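Local coordinates for kappa-carrageenase (Pseudoalteromonas carrageenovora, PDB 5OCQ), which hydrolyses kappa-carrageenan as a GH16 endo-enzyme, cutting the beta-1,4 linkages between D-galactose 4-sulfate and 3,6-anhydro-D-galactose, at residues R68-G73 against Q246-A251; G114-F119 against G234-H239; Q136-D141 against W223-N228. The protein carries 1 engineered substitution. One frame throughout, in Å; residues are numbered along the deposited sequence. Where two conformers were deposited one is given.

Interaction 1. Residues R68-G73 against Q246-A251; sequences RTFWDG and QFYPSA. With 9RN (3,6-anhydro-alpha-D-galactopyranose), chain C.
The side-chain amide of Gln246 spans from its own strand to the backbone at Trp71 and Gly73, an example of a carboxamide joining main chain where two strands cross too widely to pair: their axes pass 8.8 Å apart at 122°. NE2 donates to Trp71 O over 2.9 Å, nearly straight and in the plane of that carbonyl, with a second, longer bond to Phe247 O. OE1 accepts from Gly73 N at 2.9 Å, the donor standing above the plane of the amide C=O. Beside it, Tyr248 OH donates to Asp72 OD1 on the anti side of the carboxylate over only 2.5 Å, with ring and carboxylate almost perpendicular. Cys74 N in turn bonds to the phenol oxygen, while Asn75 and Gln77 hold OD2.

Aromatic contacts accompany these bonds. Phe70 turns its edge to the face of Tyr248 in an offset edge-to-face pair, centroids 5.6 Å apart and planes at 71°. Trp71 serves the substrate: one indole face lies against the anhydrogalactose of chain C, CE2 being 3.5 Å from its C2, and Gly73 CA backs the opposite face.

Strand 56-72 pairs antiparallel with strand 77-97, whose Tyr82 stacks on Phe70, whereas strand 246-249 forms a two-stranded hairpin with 240-243; the contact thus joins that hairpin to strand 56-72 beside the glycan pocket.

Interaction 2. Residues G114-F119 against G234-H239; sequences GVSPAF and GLRAPH. With G4S (4-O-sulfo-beta-D-galactopyranose), chain B.
Ser116 and Gly234 form an antiparallel hydrogen-bonded pair, Ser116 N to Gly234 O at 2.8 Å and Gly234 N to Ser116 O at 3.0 Å. Val115 and Leu235 follow as a non-hydrogen-bonded pair, and Arg236 N then donates to Gly114 O. Gly114 has backbone angles that call for glycine.

The polar side-chain bonds centre on Arg236, a site important for substrate recognition. Bending at chi2 (-71°) folds its guanidinium back over Ser116, whose CB lies against one face, 3.6 Å from CZ. NH1 donates to Leu235 O at 2.9 Å and to sulfate oxygen O9 of the galactose 4-sulfate at 3.0 Å; NH2 adds weak bonds to O9 and O6. A water held by Ser116 O also lies at O6. Outside the segments, NE donates to Gln147 OE1, and NH2 forms a salt bridge with Asp144, the engineered residue at the proton-donor position. A leucine in place of Arg236 would probably cost the sulfated sugar one of its charged partners and deprive Asp144 of its salt bridge.

The chemistry is that of an anion site built on a strand end: neutral and acidic acceptors orient the guanidinium so that its positive charge probably favours the sulfated sugar.

Interaction 3. Residues Q136-D141 against W223-N228; sequences QYSEID and WHRQMN. With G4S (4-O-sulfo-beta-D-galactopyranose), chain B; 9RN (3,6-anhydro-alpha-D-galactopyranose), chain D.
Glu139, whose backbone O lies beside the Trp223 indole, carries a carboxylate oxygen, OE1, approached by two hydroxyls. Tyr137 OH donates to it over 2.6 Å from above the carboxylate plane, and O2 of the galactose 4-sulfate is 2.9 Å from it, a bond that is not settled, since the same hydroxyl could turn to a different acceptor. CG anti to the backbone N (chi1 176°) and an extended chain send Glu139, the nucleophile, to the sugar, its OE2 being 3.0 Å from the anomeric C1. The tyrosine hydroxyl meanwhile touches C6 of the anhydrogalactose of chain D, and Asp141, a further active-site residue, faces the galactose ring oxygen.

The opposite side of the strand illustrates how a catalytic strand can be backed without a single hydrogen bond across the contact. Trp223 presents the pyrrole edge of its indole to the backbone at Glu139, while its NE1 bonds to His159 O. Ser138 sinks between Arg225 and Met227: OG, bonded to Tyr222 O, lies 3.5 Å from Arg225 CD, and CB lies 3.8 Å from Met227 SD. The guanidinium of Arg225 covers Gln136 O with one face, held by Ser123 and Thr124. Met227, bent at chi3 (-75°), brings CE to 3.8 Å from Ile140 CD1, which also rests on Trp223 CB.

In this GH16 jelly-roll domain of a longer protein, strand 135-141 runs between strands 115-122 and 153-164, and strand 227-235 pairs with the other edge of 115-122; the loop leading into 227-235 packs across the side of strand 135-141 away from the sugars.

Overall arrangement
All three contacts are largely buried and hold residues of the glycan pocket, yet each works differently. Interactions 2 and 3 lie nearer the centre of the chain, on opposite sides of it, and share strand 227-235, at its two ends; both meet the same galactose 4-sulfate, one chiefly at its sulfate, the other at O2 and beside C1. Interaction 1 is farther out, its centre about 19 Å from that of the chain, and joins a hairpin by side-chain bonds and rings rather than strand pairing. It touches interaction 2, where Ser250 bonds to Pro238 O and Phe247 packs on Arg236. Interaction 3 lacks hydrogen bonds between its segments, packing apolar groups with polar ones satisfied elsewhere.

Interaction 1. Residues R68-G73 against Q246-A251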
# COMPACT_ATOMS: atom_id res chain seq x y z
N ARG A 68 -1.21 -22.56 1.97
CA ARG A 68 -0.44 -22.32 0.76
C ARG A 68 1.05 -22.40 1.09
O ARG A 68 1.44 -22.51 2.28
CB ARG A 68 -0.85 -20.93 0.20
CG ARG A 68 -0.46 -19.71 1.11
CD ARG A 68 -0.39 -18.40 0.33
NE ARG A 68 -0.29 -17.18 1.15
CZ ARG A 68 0.82 -16.65 1.63
NH1 ARG A 68 1.97 -17.27 1.54
NH2 ARG A 68 0.81 -15.57 2.38
N THR A 69 1.90 -22.29 0.07
CA THR A 69 3.30 -22.23 0.35
C THR A 69 3.69 -20.87 0.94
O THR A 69 3.23 -19.84 0.47
CB THR A 69 4.06 -22.56 -0.98
OG1 THR A 69 3.80 -23.96 -1.33
CG2 THR A 69 5.54 -22.46 -0.73
N PHE A 70 4.51 -20.84 2.00
CA PHE A 70 4.76 -19.62 2.82
C PHE A 70 6.29 -19.39 2.94
O PHE A 70 7.02 -20.35 3.23
CB PHE A 70 4.14 -19.82 4.18
CG PHE A 70 4.42 -18.73 5.21
CD1 PHE A 70 3.69 -17.58 5.22
CD2 PHE A 70 5.38 -18.96 6.20
CE1 PHE A 70 3.90 -16.59 6.16
CE2 PHE A 70 5.63 -17.95 7.19
CZ PHE A 70 4.89 -16.77 7.12
N TRP A 71 6.73 -18.17 2.69
CA TRP A 71 8.14 -17.85 2.88
C TRP A 71 8.44 -17.59 4.39
O TRP A 71 7.86 -16.65 4.99
CB TRP A 71 8.55 -16.60 2.10
CG TRP A 71 9.96 -16.10 2.38
CD1 TRP A 71 10.27 -14.91 2.90
CD2 TRP A 71 11.18 -16.78 2.11
NE1 TRP A 71 11.63 -14.79 2.99
CE2 TRP A 71 12.23 -15.92 2.52
CE3 TRP A 71 11.49 -18.02 1.54
CZ2 TRP A 71 13.59 -16.29 2.34
CZ3 TRP A 71 12.85 -18.39 1.38
CH2 TRP A 71 13.87 -17.51 1.79
N ASP A 72 9.32 -18.39 4.94
CA ASP A 72 9.76 -18.28 6.37
C ASP A 72 11.20 -17.68 6.36
O ASP A 72 12.15 -18.37 6.31
CB ASP A 72 9.74 -19.70 6.96
CG ASP A 72 10.33 -19.80 8.36
OD1 ASP A 72 10.60 -18.77 9.03
OD2 ASP A 72 10.45 -20.98 8.81
N GLY A 73 11.26 -16.38 6.33
CA GLY A 73 12.47 -15.64 6.21
C GLY A 73 13.46 -15.92 7.40
O GLY A 73 14.68 -15.92 7.17
N GLN A 246 9.23 -9.51 8.21
CA GLN A 246 7.95 -9.95 7.69
C GLN A 246 6.95 -10.26 8.77
O GLN A 246 7.30 -10.40 9.94
CB GLN A 246 8.18 -11.22 6.85
CG GLN A 246 8.47 -12.46 7.70
CD GLN A 246 8.63 -13.75 6.91
OE1 GLN A 246 9.62 -14.00 6.21
NE2 GLN A 246 7.61 -14.57 6.99
N PHE A 247 5.69 -10.50 8.40
CA PHE A 247 4.64 -10.99 9.24
C PHE A 247 4.69 -12.53 9.42
O PHE A 247 4.96 -13.27 8.43
CB PHE A 247 3.20 -10.58 8.80
CG PHE A 247 2.94 -9.15 8.87
CD1 PHE A 247 2.96 -8.48 10.09
CD2 PHE A 247 2.69 -8.42 7.74
CE1 PHE A 247 2.65 -7.15 10.18
CE2 PHE A 247 2.41 -7.06 7.81
CZ PHE A 247 2.46 -6.42 9.03
N TYR A 248 4.26 -12.99 10.61
CA TYR A 248 4.00 -14.40 10.90
C TYR A 248 2.64 -14.44 11.62
O TYR A 248 2.23 -13.39 12.17
CB TYR A 248 5.11 -15.03 11.80
CG TYR A 248 6.37 -15.36 11.12
CD1 TYR A 248 7.33 -14.40 10.89
CD2 TYR A 248 6.64 -16.67 10.73
CE1 TYR A 248 8.50 -14.71 10.25
CE2 TYR A 248 7.81 -17.02 10.12
CZ TYR A 248 8.76 -16.01 9.85
OH TYR A 248 9.93 -16.32 9.20
N PRO A 249 1.90 -15.55 11.57
CA PRO A 249 0.59 -15.59 12.23
C PRO A 249 0.76 -15.58 13.74
O PRO A 249 1.76 -16.15 14.26
CB PRO A 249 -0.06 -16.88 11.74
CG PRO A 249 0.91 -17.48 10.76
CD PRO A 249 2.18 -16.77 10.79
N SER A 250 -0.13 -14.94 14.44
CA SER A 250 -0.16 -15.12 15.90
C SER A 250 -1.11 -16.29 16.27
O SER A 250 -1.71 -16.95 15.42
CB SER A 250 -0.63 -13.81 16.53
OG SER A 250 -2.02 -13.70 16.46
N ALA A 251 -1.32 -16.49 17.57
CA ALA A 251 -2.30 -17.54 17.95
C ALA A 251 -3.72 -17.00 18.09
O ALA A 251 -4.64 -17.75 18.36
CB ALA A 251 -1.83 -18.28 19.21
C2 9RN C . 12.18 -14.23 -0.53
C4 9RN C . 12.65 -14.99 -2.82
C5 9RN C . 11.39 -14.31 -3.28
C6 9RN C . 10.25 -15.18 -2.83
O4 9RN C . 12.92 -16.18 -3.54
O5 9RN C . 11.39 -13.07 -2.49
O3 9RN C . 10.84 -15.89 -1.70
C3 9RN C . 12.21 -15.44 -1.47
O2 9RN C . 13.47 -13.66 -0.16
C1 9RN C . 11.23 -13.20 -1.07
O1 9RN C . 11.45 -11.92 -0.43

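Interaction 2. Residues G114-F119 against G234-H239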
# COMPACT_ATOMS: atom_id res chain seq x y z
N GLY A 114 -6.78 -4.68 13.88
CA GLY A 114 -6.60 -5.98 13.20
C GLY A 114 -6.42 -5.94 11.66
O GLY A 114 -5.93 -6.94 11.10
N VAL A 115 -6.87 -4.86 11.03
CA VAL A 115 -6.74 -4.67 9.57
C VAL A 115 -6.19 -3.29 9.23
O VAL A 115 -6.41 -2.32 9.99
CB VAL A 115 -8.01 -4.94 8.73
CG1 VAL A 115 -8.49 -6.37 8.90
CG2 VAL A 115 -9.09 -3.96 9.04
N SER A 116 -5.47 -3.21 8.14
CA SER A 116 -4.89 -1.98 7.67
C SER A 116 -5.15 -1.74 6.19
O SER A 116 -4.47 -2.34 5.32
CB SER A 116 -3.40 -2.00 7.97
OG SER A 116 -2.73 -0.84 7.46
N PRO A 117 -6.13 -0.88 5.86
CA PRO A 117 -6.29 -0.37 4.49
C PRO A 117 -5.04 0.39 4.04
O PRO A 117 -4.43 1.14 4.83
CB PRO A 117 -7.43 0.61 4.59
CG PRO A 117 -8.17 0.19 5.83
CD PRO A 117 -7.13 -0.30 6.78
N ALA A 118 -4.59 0.11 2.82
CA ALA A 118 -3.39 0.82 2.34
C ALA A 118 -3.50 1.21 0.90
O ALA A 118 -4.16 0.56 0.06
CB ALA A 118 -2.27 -0.12 2.45
N PHE A 119 -2.78 2.31 0.55
CA PHE A 119 -2.72 2.79 -0.83
C PHE A 119 -1.24 3.06 -1.04
O PHE A 119 -0.62 3.75 -0.20
CB PHE A 119 -3.56 4.10 -0.98
CG PHE A 119 -3.46 4.83 -2.30
CD1 PHE A 119 -3.43 4.14 -3.56
CD2 PHE A 119 -3.55 6.23 -2.34
CE1 PHE A 119 -3.42 4.86 -4.71
CE2 PHE A 119 -3.48 6.95 -3.53
CZ PHE A 119 -3.44 6.27 -4.75
N GLY A 234 -4.49 -5.29 4.55
CA GLY A 234 -3.71 -6.26 5.22
C GLY A 234 -4.06 -6.53 6.67
O GLY A 234 -4.85 -5.83 7.24
N LEU A 235 -3.56 -7.66 7.19
CA LEU A 235 -3.81 -8.06 8.60
C LEU A 235 -2.71 -7.42 9.47
O LEU A 235 -1.57 -7.24 9.08
CB LEU A 235 -3.84 -9.56 8.74
CG LEU A 235 -4.69 -10.37 9.68
CD1 LEU A 235 -6.18 -10.29 9.42
CD2 LEU A 235 -4.16 -11.82 9.64
N ARG A 236 -3.06 -7.15 10.73
CA ARG A 236 -2.17 -6.56 11.73
C ARG A 236 -2.43 -7.19 13.13
O ARG A 236 -3.34 -7.99 13.29
CB ARG A 236 -2.30 -5.03 11.76
CG ARG A 236 -1.96 -4.28 10.47
CD ARG A 236 -0.49 -4.28 10.14
NE ARG A 236 -0.24 -3.45 8.96
CZ ARG A 236 -0.28 -3.84 7.69
NH1 ARG A 236 -0.57 -5.08 7.37
NH2 ARG A 236 -0.07 -2.92 6.74
N ALA A 237 -1.66 -6.72 14.11
CA ALA A 237 -1.93 -7.12 15.51
C ALA A 237 -3.40 -6.90 15.84
O ALA A 237 -4.00 -5.88 15.41
CB ALA A 237 -1.01 -6.34 16.43
N PRO A 238 -4.07 -7.85 16.51
CA PRO A 238 -3.48 -8.98 17.24
C PRO A 238 -3.30 -10.28 16.47
O PRO A 238 -2.92 -11.32 17.10
CB PRO A 238 -4.49 -9.17 18.40
CG PRO A 238 -5.79 -8.82 17.79
CD PRO A 238 -5.49 -7.67 16.86
N HIS A 239 -3.46 -10.24 15.12
CA HIS A 239 -3.49 -11.46 14.38
C HIS A 239 -2.15 -11.77 13.72
O HIS A 239 -2.02 -12.79 13.03
CB HIS A 239 -4.53 -11.29 13.29
CG HIS A 239 -5.88 -10.93 13.83
ND1 HIS A 239 -6.56 -11.76 14.69
CD2 HIS A 239 -6.66 -9.85 13.64
CE1 HIS A 239 -7.72 -11.20 14.98
NE2 HIS A 239 -7.79 -10.04 14.38
C1 G4S B . 4.83 -1.93 3.68
C2 G4S B . 5.24 -3.33 3.24
C3 G4S B . 4.47 -3.85 2.00
C4 G4S B . 2.97 -3.58 2.23
C5 G4S B . 2.74 -2.08 2.51
C6 G4S B . 1.32 -1.61 2.56
O1 G4S B . 5.31 -1.75 5.04
O2 G4S B . 6.66 -3.31 2.84
O4 G4S B . 2.65 -4.29 3.45
O5 G4S B . 3.38 -1.78 3.78
O6 G4S B . 0.66 -1.98 3.79
S G4S B . 1.64 -5.61 3.53
O7 G4S B . 0.73 -5.57 2.35
O8 G4S B . 2.58 -6.80 3.52
O9 G4S B . 0.90 -5.36 4.78
O HOH W 1 -1.97 -3.18 4.46

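Interaction 3. Residues Q136-D141 against W223-N228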
# COMPACT_ATOMS: atom_id res chain seq x y z
N GLN A 136 17.66 -2.00 -5.34
CA GLN A 136 17.12 -3.23 -5.87
C GLN A 136 15.52 -3.25 -5.78
O GLN A 136 14.90 -4.06 -6.46
CB GLN A 136 17.59 -4.40 -5.08
CG GLN A 136 19.05 -4.57 -5.12
CD GLN A 136 19.45 -5.90 -4.46
OE1 GLN A 136 18.71 -6.57 -3.71
NE2 GLN A 136 20.71 -6.27 -4.73
N TYR A 137 14.98 -2.29 -5.00
CA TYR A 137 13.47 -2.28 -4.67
C TYR A 137 13.08 -0.91 -4.23
O TYR A 137 13.81 -0.30 -3.40
CB TYR A 137 13.16 -3.28 -3.58
CG TYR A 137 11.73 -3.27 -3.09
CD1 TYR A 137 10.73 -3.72 -3.90
CD2 TYR A 137 11.42 -2.88 -1.81
CE1 TYR A 137 9.41 -3.72 -3.48
CE2 TYR A 137 10.10 -2.84 -1.35
CZ TYR A 137 9.09 -3.30 -2.21
OH TYR A 137 7.78 -3.30 -1.76
N SER A 138 11.96 -0.37 -4.77
CA SER A 138 11.42 0.92 -4.37
C SER A 138 9.93 0.75 -4.02
O SER A 138 9.22 0.08 -4.75
CB SER A 138 11.46 1.97 -5.56
OG SER A 138 12.81 2.27 -5.98
N GLU A 139 9.54 1.28 -2.88
CA GLU A 139 8.15 1.29 -2.39
C GLU A 139 7.77 2.61 -1.80
O GLU A 139 8.45 3.11 -0.93
CB GLU A 139 7.89 0.11 -1.41
CG GLU A 139 6.57 0.10 -0.79
CD GLU A 139 6.36 -0.94 0.27
OE1 GLU A 139 7.12 -1.95 0.35
OE2 GLU A 139 5.33 -0.77 0.99
N ILE A 140 6.69 3.22 -2.27
CA ILE A 140 6.11 4.43 -1.68
C ILE A 140 4.74 4.08 -1.09
O ILE A 140 3.86 3.63 -1.89
CB ILE A 140 5.99 5.59 -2.72
CG1 ILE A 140 7.34 5.92 -3.38
CG2 ILE A 140 5.30 6.82 -2.05
CD1 ILE A 140 7.33 6.97 -4.47
N ASP A 141 4.53 4.28 0.21
CA ASP A 141 3.23 4.06 0.82
C ASP A 141 2.53 5.40 0.89
O ASP A 141 2.97 6.34 1.64
CB ASP A 141 3.36 3.46 2.20
CG ASP A 141 3.97 2.07 2.20
OD1 ASP A 141 4.16 1.44 1.09
OD2 ASP A 141 4.28 1.51 3.31
N TRP A 223 13.68 6.23 -4.85
CA TRP A 223 12.34 5.88 -5.37
C TRP A 223 12.13 6.25 -6.81
O TRP A 223 11.24 7.05 -7.19
CB TRP A 223 11.23 6.34 -4.39
CG TRP A 223 11.49 5.84 -3.08
CD1 TRP A 223 11.07 4.63 -2.61
CD2 TRP A 223 12.33 6.38 -2.01
NE1 TRP A 223 11.63 4.36 -1.41
CE2 TRP A 223 12.35 5.43 -0.97
CE3 TRP A 223 13.01 7.60 -1.83
CZ2 TRP A 223 13.10 5.60 0.19
CZ3 TRP A 223 13.76 7.78 -0.63
CH2 TRP A 223 13.77 6.80 0.37
N HIS A 224 12.94 5.66 -7.67
CA HIS A 224 12.88 5.95 -9.11
C HIS A 224 12.57 4.75 -9.98
O HIS A 224 12.45 4.87 -11.25
CB HIS A 224 14.26 6.58 -9.55
CG HIS A 224 14.61 7.86 -8.84
ND1 HIS A 224 15.46 7.92 -7.74
CD2 HIS A 224 14.23 9.12 -9.07
CE1 HIS A 224 15.49 9.15 -7.27
NE2 HIS A 224 14.75 9.90 -8.05
N ARG A 225 12.37 3.60 -9.38
CA ARG A 225 12.09 2.39 -10.16
C ARG A 225 10.62 2.44 -10.69
O ARG A 225 9.78 3.23 -10.19
CB ARG A 225 12.37 1.14 -9.32
CG ARG A 225 13.88 0.83 -9.05
CD ARG A 225 14.00 -0.27 -8.07
NE ARG A 225 13.48 -1.56 -8.54
CZ ARG A 225 14.00 -2.34 -9.51
NH1 ARG A 225 15.13 -1.96 -10.18
NH2 ARG A 225 13.42 -3.46 -9.87
N GLN A 226 10.30 1.57 -11.63
CA GLN A 226 8.89 1.40 -12.11
C GLN A 226 8.08 0.67 -11.05
O GLN A 226 8.44 -0.44 -10.60
CB GLN A 226 8.88 0.55 -13.38
CG GLN A 226 9.47 1.29 -14.61
CD GLN A 226 8.68 2.48 -15.02
OE1 GLN A 226 7.45 2.43 -15.15
NE2 GLN A 226 9.33 3.65 -15.00
N MET A 227 6.99 1.30 -10.62
CA MET A 227 6.16 0.82 -9.46
C MET A 227 4.69 0.61 -9.94
O MET A 227 4.14 1.48 -10.64
CB MET A 227 6.26 1.78 -8.28
CG MET A 227 7.71 1.79 -7.75
SD MET A 227 7.90 3.10 -6.47
CE MET A 227 7.93 4.60 -7.42
N ASN A 228 4.11 -0.51 -9.51
CA ASN A 228 2.67 -0.78 -9.71
C ASN A 228 1.86 -0.17 -8.59
O ASN A 228 2.22 -0.32 -7.43
CB ASN A 228 2.41 -2.30 -9.64
CG ASN A 228 3.18 -3.08 -10.67
OD1 ASN A 228 4.34 -3.35 -10.46
ND2 ASN A 228 2.54 -3.51 -11.77
C1 G4S B . 4.83 -1.93 3.68
C2 G4S B . 5.24 -3.33 3.24
C3 G4S B . 4.47 -3.85 2.00
C4 G4S B . 2.97 -3.58 2.23
C5 G4S B . 2.74 -2.08 2.51
C6 G4S B . 1.32 -1.61 2.56
O1 G4S B . 5.31 -1.75 5.04
O2 G4S B . 6.66 -3.31 2.84
O4 G4S B . 2.65 -4.29 3.45
O5 G4S B . 3.38 -1.78 3.78
O6 G4S B . 0.66 -1.98 3.79
S G4S B . 1.64 -5.61 3.53
O7 G4S B . 0.73 -5.57 2.35
O8 G4S B . 2.58 -6.80 3.52
O9 G4S B . 0.90 -5.36 4.78
C2 9RN D . 4.82 -7.17 0.49
C4 9RN D . 7.20 -7.74 0.03
C5 9RN D . 7.37 -6.28 -0.31
C6 9RN D . 6.79 -6.27 -1.70
O5 9RN D . 6.57 -5.51 0.63
O3 9RN D . 5.77 -7.26 -1.68
C3 9RN D . 5.77 -7.92 -0.43
O2 9RN D . 4.78 -7.87 1.80
C1 9RN D . 5.17 -5.71 0.62
O1 9RN D . 4.74 -5.22 1.87